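Local coordinates for phosphoribosylformylglycinamidine synthase, purS subunit (Thermotoga maritima, PDB 1VQ3), which is the small PurS-family subunit of a multisubunit synthase and assembles here as four copies of a chain of helices and an antiparallel sheet, at residues C[16-20]-C[90-94]. Sequence-based numbering, arbitrary orientation.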
loop_
_atom_site.group_PDB
_atom_site.type_symbol
_atom_site.label_atom_id
_atom_site.label_comp_id
_atom_site.label_asym_id
_atom_site.label_seq_id
_atom_site.Cartn_x
_atom_site.Cartn_y
_atom_site.Cartn_z
ATOM N N PHE C 16 6.907 -11.460 21.039
ATOM C CA PHE C 16 6.953 -10.771 19.757
ATOM C C PHE C 16 5.553 -10.273 19.422
ATOM O O PHE C 16 4.602 -11.057 19.460
ATOM C CB PHE C 16 7.422 -11.715 18.670
ATOM C CG PHE C 16 8.791 -12.254 18.903
ATOM C CD1 PHE C 16 9.914 -11.543 18.467
ATOM C CD2 PHE C 16 8.969 -13.460 19.562
ATOM C CE1 PHE C 16 11.205 -12.025 18.725
ATOM C CE2 PHE C 16 10.238 -13.941 19.836
ATOM C CZ PHE C 16 11.356 -13.240 19.400
ATOM N N LYS C 17 5.419 -8.986 19.110
ATOM C CA LYS C 17 4.102 -8.387 18.942
ATOM C C LYS C 17 3.789 -8.209 17.451
ATOM O O LYS C 17 4.654 -7.806 16.632
ATOM C CB LYS C 17 4.046 -7.038 19.652
ATOM C CG LYS C 17 4.116 -7.074 21.170
ATOM C CD LYS C 17 5.535 -7.068 21.779
ATOM C CE LYS C 17 5.741 -5.941 22.852
ATOM N NZ LYS C 17 4.483 -5.388 23.463
ATOM N N PHE C 18 2.576 -8.557 17.076
ATOM C CA PHE C 18 2.164 -8.448 15.674
ATOM C C PHE C 18 0.790 -7.776 15.541
ATOM O O PHE C 18 -0.082 -7.854 16.439
ATOM C CB PHE C 18 2.084 -9.828 15.027
ATOM C CG PHE C 18 3.397 -10.579 14.976
ATOM C CD1 PHE C 18 4.262 -10.404 13.931
ATOM C CD2 PHE C 18 3.749 -11.463 15.991
ATOM C CE1 PHE C 18 5.424 -11.085 13.879
ATOM C CE2 PHE C 18 4.911 -12.169 15.945
ATOM C CZ PHE C 18 5.764 -11.998 14.913
ATOM N N ALA C 19 0.569 -7.199 14.354
ATOM C CA ALA C 19 -0.734 -6.843 13.907
ATOM C C ALA C 19 -1.104 -7.675 12.695
ATOM O O ALA C 19 -0.300 -7.887 11.764
ATOM C CB ALA C 19 -0.812 -5.386 13.572
ATOM N N ILE C 20 -2.363 -8.074 12.667
ATOM C CA ILE C 20 -2.945 -8.835 11.539
ATOM C C ILE C 20 -4.091 -7.985 10.987
ATOM O O ILE C 20 -5.072 -7.686 11.705
ATOM C CB ILE C 20 -3.459 -10.185 11.983
ATOM C CG1 ILE C 20 -2.441 -10.968 12.854
ATOM C CG2 ILE C 20 -3.935 -10.994 10.779
ATOM C CD1 ILE C 20 -3.072 -12.045 13.680
ATOM N N GLU C 90 -2.808 -9.692 6.171
ATOM C CA GLU C 90 -1.454 -9.236 6.176
ATOM C C GLU C 90 -0.995 -9.158 7.604
ATOM O O GLU C 90 -1.752 -8.706 8.456
ATOM C CB GLU C 90 -1.379 -7.836 5.592
ATOM C CG GLU C 90 -1.616 -7.782 4.115
ATOM C CD GLU C 90 -1.858 -6.363 3.613
ATOM O OE1 GLU C 90 -2.967 -5.868 3.829
ATOM O OE2 GLU C 90 -0.942 -5.778 2.982
ATOM N N VAL C 91 0.222 -9.627 7.843
ATOM C CA VAL C 91 0.867 -9.600 9.146
ATOM C C VAL C 91 2.033 -8.597 9.135
ATOM O O VAL C 91 2.836 -8.604 8.243
ATOM C CB VAL C 91 1.434 -10.971 9.470
ATOM C CG1 VAL C 91 2.105 -10.988 10.816
ATOM C CG2 VAL C 91 0.336 -12.061 9.426
ATOM N N ARG C 92 2.117 -7.767 10.153
ATOM C CA ARG C 92 3.257 -6.968 10.362
ATOM C C ARG C 92 3.678 -6.974 11.825
ATOM O O ARG C 92 2.827 -7.138 12.724
ATOM C CB ARG C 92 2.977 -5.563 9.876
ATOM C CG ARG C 92 1.983 -4.759 10.639
ATOM C CD ARG C 92 1.569 -3.518 9.876
ATOM N NE ARG C 92 0.745 -2.687 10.728
ATOM C CZ ARG C 92 -0.543 -2.918 10.994
ATOM N NH1 ARG C 92 -1.222 -3.916 10.414
ATOM N NH2 ARG C 92 -1.183 -2.117 11.827
ATOM N N GLU C 93 4.978 -6.799 12.046
ATOM C CA GLU C 93 5.509 -6.668 13.392
ATOM C C GLU C 93 5.049 -5.340 13.951
ATOM O O GLU C 93 4.960 -4.339 13.221
ATOM C CB GLU C 93 7.041 -6.619 13.373
ATOM C CG GLU C 93 7.696 -7.825 12.751
ATOM C CD GLU C 93 9.218 -7.672 12.590
ATOM O OE1 GLU C 93 9.821 -6.677 13.079
ATOM O OE2 GLU C 93 9.782 -8.567 11.944
ATOM N N LEU C 94 4.775 -5.314 15.240
ATOM C CA LEU C 94 4.481 -4.081 15.941
ATOM C C LEU C 94 5.587 -3.783 16.948
ATOM O O LEU C 94 6.338 -4.692 17.313
ATOM C CB LEU C 94 3.193 -4.216 16.730
ATOM C CG LEU C 94 1.858 -4.106 15.941
ATOM C CD1 LEU C 94 0.726 -4.300 16.940
ATOM C CD2 LEU C 94 1.760 -2.814 15.262
ATOM O OXT LEU C 94 5.688 -2.644 17.441
#
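Antiparallel pairing of strands from opposite ends of a chain illustrates how backbone bonds set a register: here strand 15-24, central in the sheet between 51-62 and 87-93, meets the latter, an outermost strand within the chain, placing Ala19 and Arg92 on one face, Ile20 and Val91 on the other. Around the hydrogen-bonded pair Ala19–Arg92, two bonds close a ring: Ala19 N to Arg92 O at 2.8 Å and Arg92 N to Ala19 O at 2.9 Å. A third, from Leu94 N to Lys17 O (2.9 Å), is almost linear and holds the C-terminal residue to the sheet. Weaker CA-H...O contacts fill the intervals, among them Val91 CA to Ala19 O (3.3 Å).

Apolar packing divides between two faces. Phe18 CD1 meets Val91 CG1 at 3.8 Å on the face where helix 66-81 lies, with Val73 and Tyr70 of that helix against Phe18 and Val91 respectively. On the other face Ala19 CB touches Leu94 CG at 3.8 Å, and the Arg92 guanidinium lies with one face over Ala19, its NH1 3.5 Å from Ala19 CB.

Two basic side chains find acidic partners outside the segments: Lys17 in a salt bridge with Glu60, Arg92 with Asp21 of the second subunit. The chemistry thus implies a backbone-bonded sheet with an apolar helix-facing side and an opposite face whose arginine joins subunits.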